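UDP-glucose 6-dehydrogenase (PDB 3VTF) probably catalyses the NAD-dependent, four-electron oxidation of UDP-alpha-D-glucose to UDP-alpha-D-glucuronate, as in other UDP-glucose dehydrogenases. Local coordinates at residues Asn53-Ile56 against Val57-Arg61; Glu225-Lys228 against Tyr229-Val233; Thr256-Val259 against Phe260-Val263. One frame throughout, in Å; residues are numbered along the deposited sequence.

How the interactions relate
All three interactions are local contacts, each along one helix or at its start. Interaction 2, residues 225-233, touches the sugar nucleotide directly: Lys228 and Asn232 both bind O6' of UDP-glucose. Interaction 1 is in the NAD-binding domain beside the predicted NAD site; its centre is about 31 Å from that of interaction 2, and the nearest atoms are about 20 Å apart. Interaction 3 sits on helix 256-264, which follows helix 221-251 in the chain; its Tyr257 side chain lies about 6 Å from a bound UDP-glucose. Within one chain its nearest atoms stay about 14 Å from interaction 2, yet across the dimer the two meet: Val227 packs on Ala262, and Ser231 on Val263, of the second subunit.

Interaction 1 of 3, residues Asn53-Ile56 against Val57-Arg61; sequences NPSI and VERLR
Arg59 grips the carbonyl oxygen of Ser55 twice. Its backbone N takes the usual helical bond to Ser55 O at 3.0 Å. The same residue's NE reaches Ser55 O at 3.3 Å with a nearly straight N-H geometry (169°). The two donors come from opposite faces of the carbonyl plane, and Ser55 O lies only 3° out of the guanidinium plane, so the oxygen is met by the edge of that group. A bend at chi3 (-71°) folds the arginine back along the helix to make this possible, and it also carries NH1 to Ser55 OG for a weak bond of 3.3 Å.

Ser55 OG in turn donates to Asn53 OD1 at 2.9 Å. Asn53 occupies the N-cap: its OD1 accepts from N-H groups of the first turn, firmly from Ser55 N at 2.9 Å and weakly from Ile56 N. The regular i to i+4 bonds then begin with a weak one, Val57 N to Asn53 O, and strengthen in Glu58 N to Pro54 O and Leu60 N to Ile56 O.

Apolar contact is modest: Ile56 CG2 meets Leu60 CD1 at 3.8 Å, the two side chains lying alongside each other and pointing the same way. Val57 CG1 covers one face of the Arg61 guanidinium, 3.6 Å above its plane and offset toward the rim.

Asn53 N donates to Asp51, a predicted NAD site just after strand 46-50, which places the cap at a position consistent with a Rossmann-type beta-alpha unit. On the sheet side of helix 54-61, Val57 and Leu60 rest on Phe87 of edge strand 85-87.

Interaction 2 of 3, residues Glu225-Lys228 against Tyr229-Val233; sequences ELVK and YASNV. With UPG (uridine-5'-diphosphate-glucose), chain B.
Residues Glu225-Lys228 run straight into Tyr229-Val233 as regular helix. Ala230 N bonds to Leu226 O at 2.8 Å, and Asn232 N to Lys228 O at 3.0 Å. Between them Val227 O accepts twice from Ser231, whose N and OG approach from opposite faces of the carbonyl plane; the OG bond is 2.8 Å long. The serine hydroxyl is thus satisfied by its own helix at a surface where Ser231 packs on Val263 of the second subunit.

Lys228 and Asn232, one turn apart, present their polar ends to the substrate. The lysine leaves the backbone with CG anti to N (chi1 178°), bends at chi2 (47°) and then runs extended along the helix, which brings NZ beside the asparagine amide. Lys228 NZ donates to Asn232 OD1 at 3.0 Å from above the carbonyl plane, away from the lone pairs. These residues belong to long helix 221-251 of the central domain, from which Lys228 and Asn232 reach into the UDP-glucose pocket of this dehydrogenase family.

Both side chains converge on the glucose 6-hydroxyl, the group that the enzyme probably oxidises: Lys228 NZ donates to O6' of UDP-glucose at 2.8 Å. Asn232 ND2 donates to the same O6' at 2.9 Å and nearly straight (167°). Lys228 NZ has a further acceptor in Glu175 O, while Asn232 ND2 also donates to Asp288 OD2 of helix 285-298.

Interaction 3 of 3, residues Thr256-Val259 against Phe260-Val263; sequences TYRV and FEAV
Arg258 and Glu261, three residues apart on one helix, form a salt bridge in which NH1 of the arginine donates to OE1 of the glutamate at 2.8 Å. The oxygen meets the edge of the guanidinium, 12° from its plane, while NH1 approaches OE1 nearly along its C-O bond. The two flat groups stand almost perpendicular (82°), so a single N-H and a single oxygen carry the bridge rather than a paired, coplanar contact. A bend at chi2 (59°) turns the tip of Arg258 forward along the helix.

Beneath the bridge the backbone is helical: Glu261 N bonds to Tyr257 O at 2.9 Å and Val263 N to Val259 O at 2.9 Å, with a weaker link from Ala262 N to Arg258 O.

The apolar side is carried by Thr256 and Phe260. The methyl CG2 of Thr256 lies in the ring plane at the edge of Phe260, 3.7 Å from CD2, and the side chains run next to each other in one direction. Val259 CG1 also meets Val263 CG2, one turn further along, at 4.0 Å. Phe260 continues onto Phe241, Ala242 and Val245 of helix 221-251 and stacks with Phe274, joining the two consecutive helices of the central domain. Tyr257 OH is hydrogen-bonded to Ala276 O, close to the UDP-glucose-binding Gly275.

NH2 of Arg258 donates to Val218 O of the second subunit, and Val259 and Ala262 pack on Val227 of that subunit. A leucine replacing Arg258 would probably cost the Glu261 carboxylate its salt-bridge mate and the Val218 carbonyl of the second subunit this donor. The arginine divides its nitrogens between an intrahelical charge pair, NH1, and the dimer interface, NH2, and the bridge probably helps fix the guanidinium for its intersubunit bond.

Interaction 1 of 3, residues Asn53-Ile56 against Val57-Arg61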
loop_
_atom_site.group_PDB
_atom_site.type_symbol
_atom_site.label_atom_id
_atom_site.label_comp_id
_atom_site.label_asym_id
_atom_site.label_seq_id
_atom_site.Cartn_x
_atom_site.Cartn_y
_atom_site.Cartn_z
ATOM N N ASN A 53 7.246 -4.937 -36.941
ATOM C CA ASN A 53 6.254 -5.699 -37.719
ATOM C C ASN A 53 5.673 -4.834 -38.843
ATOM O O ASN A 53 4.973 -3.891 -38.563
ATOM C CB ASN A 53 5.242 -6.263 -36.750
ATOM C CG ASN A 53 4.153 -7.102 -37.444
ATOM O OD1 ASN A 53 3.853 -6.912 -38.619
ATOM N ND2 ASN A 53 3.581 -8.049 -36.698
ATOM N N PRO A 54 5.994 -5.126 -40.142
ATOM C CA PRO A 54 5.590 -4.231 -41.207
ATOM C C PRO A 54 4.049 -4.158 -41.305
ATOM O O PRO A 54 3.495 -3.109 -41.739
ATOM C CB PRO A 54 6.243 -4.859 -42.450
ATOM C CG PRO A 54 6.425 -6.299 -42.096
ATOM C CD PRO A 54 6.812 -6.234 -40.666
ATOM N N SER A 55 3.348 -5.226 -40.910
ATOM C CA SER A 55 1.869 -5.153 -41.002
ATOM C C SER A 55 1.280 -4.166 -39.973
ATOM O O SER A 55 0.201 -3.553 -40.182
ATOM C CB SER A 55 1.201 -6.527 -40.921
ATOM O OG SER A 55 1.137 -6.961 -39.592
ATOM N N ILE A 56 1.970 -3.982 -38.846
ATOM C CA ILE A 56 1.530 -2.943 -37.916
ATOM C C ILE A 56 1.693 -1.604 -38.559
ATOM O O ILE A 56 0.799 -0.799 -38.506
ATOM C CB ILE A 56 2.325 -3.049 -36.586
ATOM C CG1 ILE A 56 1.856 -4.319 -35.875
ATOM C CG2 ILE A 56 2.059 -1.839 -35.711
ATOM C CD1 ILE A 56 2.590 -4.639 -34.542
ATOM N N VAL A 57 2.869 -1.325 -39.144
ATOM C CA VAL A 57 3.072 -0.031 -39.769
ATOM C C VAL A 57 2.019 0.259 -40.896
ATOM O O VAL A 57 1.492 1.410 -40.996
ATOM C CB VAL A 57 4.489 0.120 -40.348
ATOM C CG1 VAL A 57 4.613 1.382 -41.241
ATOM C CG2 VAL A 57 5.522 0.078 -39.212
ATOM N N GLU A 58 1.761 -0.747 -41.729
ATOM C CA GLU A 58 0.837 -0.638 -42.852
ATOM C C GLU A 58 -0.573 -0.333 -42.363
ATOM O O GLU A 58 -1.260 0.487 -42.932
ATOM C CB GLU A 58 0.795 -1.943 -43.661
ATOM C CG GLU A 58 1.991 -2.231 -44.556
ATOM C CD GLU A 58 1.879 -3.579 -45.254
ATOM O OE1 GLU A 58 2.733 -4.464 -45.025
ATOM O OE2 GLU A 58 0.919 -3.757 -46.030
ATOM N N ARG A 59 -0.997 -1.020 -41.312
ATOM C CA ARG A 59 -2.304 -0.767 -40.727
ATOM C C ARG A 59 -2.430 0.620 -40.118
ATOM O O ARG A 59 -3.421 1.295 -40.330
ATOM C CB ARG A 59 -2.651 -1.841 -39.702
ATOM C CG ARG A 59 -3.326 -3.054 -40.316
ATOM C CD ARG A 59 -3.680 -4.094 -39.277
ATOM N NE ARG A 59 -2.493 -4.755 -38.777
ATOM C CZ ARG A 59 -2.508 -5.761 -37.922
ATOM N NH1 ARG A 59 -1.368 -6.311 -37.519
ATOM N NH2 ARG A 59 -3.668 -6.211 -37.471
ATOM N N LEU A 60 -1.408 1.038 -39.381
ATOM C CA LEU A 60 -1.382 2.345 -38.745
ATOM C C LEU A 60 -1.368 3.487 -39.773
ATOM O O LEU A 60 -2.004 4.509 -39.576
ATOM C CB LEU A 60 -0.248 2.459 -37.723
ATOM C CG LEU A 60 -0.314 1.659 -36.423
ATOM C CD1 LEU A 60 0.977 1.814 -35.642
ATOM C CD2 LEU A 60 -1.496 2.062 -35.565
ATOM N N ARG A 61 -0.633 3.305 -40.857
ATOM C CA ARG A 61 -0.651 4.289 -41.932
ATOM C C ARG A 61 -2.067 4.400 -42.505
ATOM O O ARG A 61 -2.459 5.452 -42.990
ATOM C CB ARG A 61 0.266 3.847 -43.050
ATOM C CG ARG A 61 1.689 4.305 -42.848
ATOM C CD ARG A 61 2.514 3.622 -43.900
ATOM N NE ARG A 61 3.877 4.108 -43.866
ATOM C CZ ARG A 61 4.895 3.423 -44.330
ATOM N NH1 ARG A 61 4.711 2.210 -44.890
ATOM N NH2 ARG A 61 6.071 3.981 -44.278
#

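Interaction 2 of 3, residues Glu225-Lys228 against Tyr229-Val233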
loop_
_atom_site.group_PDB
_atom_site.type_symbol
_atom_site.label_atom_id
_atom_site.label_comp_id
_atom_site.label_asym_id
_atom_site.label_seq_id
_atom_site.Cartn_x
_atom_site.Cartn_y
_atom_site.Cartn_z
ATOM N N GLU A 225 14.098 4.903 -13.177
ATOM C CA GLU A 225 13.857 3.508 -13.479
ATOM C C GLU A 225 13.285 2.796 -12.272
ATOM O O GLU A 225 12.383 1.941 -12.412
ATOM C CB GLU A 225 15.223 2.815 -13.916
ATOM C CG GLU A 225 15.633 3.383 -15.324
ATOM C CD GLU A 225 17.138 3.105 -15.668
ATOM O OE1 GLU A 225 18.031 3.163 -14.793
ATOM O OE2 GLU A 225 17.399 2.767 -16.853
ATOM N N LEU A 226 13.837 3.094 -11.093
ATOM C CA LEU A 226 13.308 2.449 -9.851
ATOM C C LEU A 226 11.850 2.903 -9.512
ATOM O O LEU A 226 10.986 2.090 -9.036
ATOM C CB LEU A 226 14.207 2.774 -8.679
ATOM C CG LEU A 226 13.877 2.023 -7.351
ATOM C CD1 LEU A 226 13.858 0.556 -7.654
ATOM C CD2 LEU A 226 14.952 2.316 -6.348
ATOM N N VAL A 227 11.510 4.155 -9.844
ATOM C CA VAL A 227 10.121 4.620 -9.622
ATOM C C VAL A 227 9.145 3.754 -10.334
ATOM O O VAL A 227 8.074 3.424 -9.816
ATOM C CB VAL A 227 9.923 6.104 -10.126
ATOM C CG1 VAL A 227 8.452 6.483 -10.123
ATOM C CG2 VAL A 227 10.675 7.091 -9.231
ATOM N N LYS A 228 9.468 3.343 -11.566
ATOM C CA LYS A 228 8.541 2.542 -12.312
ATOM C C LYS A 228 8.298 1.177 -11.656
ATOM O O LYS A 228 7.092 0.662 -11.600
ATOM C CB LYS A 228 9.093 2.318 -13.711
ATOM C CG LYS A 228 8.254 1.440 -14.632
ATOM C CD LYS A 228 6.777 1.851 -14.609
ATOM C CE LYS A 228 5.998 1.018 -15.615
ATOM N NZ LYS A 228 4.537 1.216 -15.364
ATOM N N TYR A 229 9.385 0.531 -11.229
ATOM C CA TYR A 229 9.169 -0.820 -10.580
ATOM C C TYR A 229 8.485 -0.643 -9.198
ATOM O O TYR A 229 7.599 -1.403 -8.807
ATOM C CB TYR A 229 10.541 -1.523 -10.312
ATOM C CG TYR A 229 11.000 -2.250 -11.578
ATOM C CD1 TYR A 229 10.387 -3.436 -11.976
ATOM C CD2 TYR A 229 11.985 -1.644 -12.444
ATOM C CE1 TYR A 229 10.762 -4.089 -13.178
ATOM C CE2 TYR A 229 12.361 -2.251 -13.666
ATOM C CZ TYR A 229 11.793 -3.485 -13.997
ATOM O OH TYR A 229 12.196 -4.105 -15.153
ATOM N N ALA A 230 8.905 0.372 -8.449
ATOM C CA ALA A 230 8.309 0.591 -7.131
ATOM C C ALA A 230 6.809 0.879 -7.264
ATOM O O ALA A 230 6.015 0.396 -6.419
ATOM C CB ALA A 230 9.035 1.658 -6.352
ATOM N N SER A 231 6.412 1.641 -8.285
ATOM C CA SER A 231 5.009 1.889 -8.504
ATOM C C SER A 231 4.263 0.609 -8.906
ATOM O O SER A 231 3.179 0.350 -8.391
ATOM C CB SER A 231 4.755 2.989 -9.566
ATOM O OG SER A 231 5.472 4.173 -9.112
ATOM N N ASN A 232 4.733 -0.103 -9.924
ATOM C CA ASN A 232 3.966 -1.265 -10.403
ATOM C C ASN A 232 3.934 -2.387 -9.353
ATOM O O ASN A 232 2.876 -3.058 -9.159
ATOM C CB ASN A 232 4.607 -1.854 -11.711
ATOM C CG ASN A 232 3.991 -1.214 -13.001
ATOM O OD1 ASN A 232 3.467 -0.119 -12.932
ATOM N ND2 ASN A 232 4.150 -1.841 -14.160
ATOM N N VAL A 233 5.075 -2.600 -8.688
ATOM C CA VAL A 233 5.082 -3.654 -7.642
ATOM C C VAL A 233 4.195 -3.243 -6.426
ATOM O O VAL A 233 3.547 -4.063 -5.788
ATOM C CB VAL A 233 6.504 -3.968 -7.197
ATOM C CG1 VAL A 233 6.490 -4.972 -6.010
ATOM C CG2 VAL A 233 7.208 -4.576 -8.440
HETATM N N1 UPG B . -6.626 -5.854 -10.706
HETATM C C2 UPG B . -7.096 -6.543 -9.549
HETATM N N3 UPG B . -7.593 -5.834 -8.532
HETATM C C4 UPG B . -7.578 -4.449 -8.578
HETATM C C5 UPG B . -7.088 -3.712 -9.712
HETATM C C6 UPG B . -6.566 -4.490 -10.766
HETATM O O2 UPG B . -7.082 -7.812 -9.473
HETATM O O4 UPG B . -8.013 -3.812 -7.561
HETATM C C1C UPG B . -6.070 -6.726 -11.767
HETATM C C2C UPG B . -6.744 -6.419 -13.091
HETATM O O2C UPG B . -7.907 -7.214 -13.304
HETATM C C3C UPG B . -5.637 -6.776 -14.108
HETATM C C4C UPG B . -4.336 -6.440 -13.378
HETATM O O4C UPG B . -4.717 -6.269 -11.995
HETATM O O3C UPG B . -5.607 -8.217 -14.289
HETATM C C5C UPG B . -3.674 -5.130 -13.867
HETATM O O5C UPG B . -4.711 -4.156 -14.030
HETATM P PA UPG B . -4.317 -2.613 -14.585
HETATM O O1A UPG B . -3.374 -1.891 -13.568
HETATM O O2A UPG B . -5.613 -1.960 -15.130
HETATM O O3A UPG B . -3.631 -3.036 -15.979
HETATM P PB UPG B . -2.320 -2.458 -16.781
HETATM O O1B UPG B . -2.808 -1.927 -18.105
HETATM O O2B UPG B . -1.542 -3.798 -16.764
HETATM O O3B UPG B . -1.669 -1.210 -16.033
HETATM C "C1'" UPG B . -0.501 -1.381 -15.173
HETATM C "C2'" UPG B . -0.423 -0.156 -14.288
HETATM C "C3'" UPG B . -0.009 1.047 -15.169
HETATM C "C4'" UPG B . 1.331 0.686 -15.854
HETATM C "C5'" UPG B . 1.060 -0.525 -16.833
HETATM C "C6'" UPG B . 2.285 -1.084 -17.592
HETATM O "O2'" UPG B . -1.849 -0.047 -13.902
HETATM O "O3'" UPG B . 0.137 2.160 -14.309
HETATM O "O4'" UPG B . 1.703 1.817 -16.672
HETATM O "O5'" UPG B . 0.702 -1.594 -15.912
HETATM O "O6'" UPG B . 3.484 -0.875 -16.807
#

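Interaction 3 of 3, residues Thr256-Val259 against Phe260-Val263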
loop_
_atom_site.group_PDB
_atom_site.type_symbol
_atom_site.label_atom_id
_atom_site.label_comp_id
_atom_site.label_asym_id
_atom_site.label_seq_id
_atom_site.Cartn_x
_atom_site.Cartn_y
_atom_site.Cartn_z
ATOM N N THR A 256 -14.957 -8.868 2.261
ATOM C CA THR A 256 -13.632 -8.155 2.170
ATOM C C THR A 256 -13.759 -6.775 1.488
ATOM O O THR A 256 -13.028 -5.844 1.820
ATOM C CB THR A 256 -12.814 -9.022 1.218
ATOM O OG1 THR A 256 -12.702 -10.343 1.824
ATOM C CG2 THR A 256 -11.394 -8.433 0.999
ATOM N N TYR A 257 -14.665 -6.655 0.508
ATOM C CA TYR A 257 -14.821 -5.331 -0.155
ATOM C C TYR A 257 -15.374 -4.291 0.781
ATOM O O TYR A 257 -14.918 -3.112 0.792
ATOM C CB TYR A 257 -15.674 -5.484 -1.414
ATOM C CG TYR A 257 -14.872 -5.912 -2.628
ATOM C CD1 TYR A 257 -14.656 -5.026 -3.693
ATOM C CD2 TYR A 257 -14.370 -7.161 -2.723
ATOM C CE1 TYR A 257 -13.893 -5.423 -4.844
ATOM C CE2 TYR A 257 -13.624 -7.582 -3.833
ATOM C CZ TYR A 257 -13.359 -6.669 -4.861
ATOM O OH TYR A 257 -12.695 -7.117 -5.953
ATOM N N ARG A 258 -16.302 -4.690 1.666
ATOM C CA ARG A 258 -16.768 -3.708 2.653
ATOM C C ARG A 258 -15.642 -3.347 3.660
ATOM O O ARG A 258 -15.551 -2.238 4.192
ATOM C CB ARG A 258 -17.908 -4.387 3.462
ATOM C CG ARG A 258 -18.447 -3.504 4.625
ATOM C CD ARG A 258 -19.011 -2.149 4.099
ATOM N NE ARG A 258 -19.961 -1.434 4.996
ATOM C CZ ARG A 258 -20.282 -0.145 4.859
ATOM N NH1 ARG A 258 -19.732 0.609 3.897
ATOM N NH2 ARG A 258 -21.151 0.419 5.671
ATOM N N VAL A 259 -14.772 -4.311 3.959
ATOM C CA VAL A 259 -13.657 -4.016 4.902
ATOM C C VAL A 259 -12.762 -2.941 4.254
ATOM O O VAL A 259 -12.379 -1.942 4.915
ATOM C CB VAL A 259 -12.860 -5.303 5.193
ATOM C CG1 VAL A 259 -11.510 -4.975 5.864
ATOM C CG2 VAL A 259 -13.768 -6.271 6.056
ATOM N N PHE A 260 -12.411 -3.175 2.985
ATOM C CA PHE A 260 -11.418 -2.218 2.327
ATOM C C PHE A 260 -12.070 -0.888 1.943
ATOM O O PHE A 260 -11.378 0.086 1.810
ATOM C CB PHE A 260 -10.749 -2.885 1.079
ATOM C CG PHE A 260 -9.611 -3.777 1.506
ATOM C CD1 PHE A 260 -8.394 -3.196 1.952
ATOM C CD2 PHE A 260 -9.750 -5.135 1.526
ATOM C CE1 PHE A 260 -7.350 -3.994 2.424
ATOM C CE2 PHE A 260 -8.679 -5.940 1.990
ATOM C CZ PHE A 260 -7.489 -5.378 2.438
ATOM N N GLU A 261 -13.413 -0.828 1.869
ATOM C CA GLU A 261 -14.102 0.499 1.822
ATOM C C GLU A 261 -13.718 1.289 3.022
ATOM O O GLU A 261 -13.347 2.480 2.914
ATOM C CB GLU A 261 -15.620 0.357 1.834
ATOM C CG GLU A 261 -16.181 0.266 0.451
ATOM C CD GLU A 261 -17.684 -0.049 0.473
ATOM O OE1 GLU A 261 -18.371 0.196 1.490
ATOM O OE2 GLU A 261 -18.174 -0.568 -0.532
ATOM N N ALA A 262 -13.787 0.694 4.218
ATOM C CA ALA A 262 -13.447 1.422 5.429
ATOM C C ALA A 262 -11.906 1.664 5.536
ATOM O O ALA A 262 -11.439 2.750 5.982
ATOM C CB ALA A 262 -13.940 0.599 6.674
ATOM N N VAL A 263 -11.091 0.650 5.165
ATOM C CA VAL A 263 -9.598 0.823 5.251
ATOM C C VAL A 263 -9.195 2.052 4.369
ATOM O O VAL A 263 -8.427 2.922 4.791
ATOM C CB VAL A 263 -8.914 -0.478 4.663
ATOM C CG1 VAL A 263 -7.431 -0.226 4.451
ATOM C CG2 VAL A 263 -9.181 -1.688 5.604
#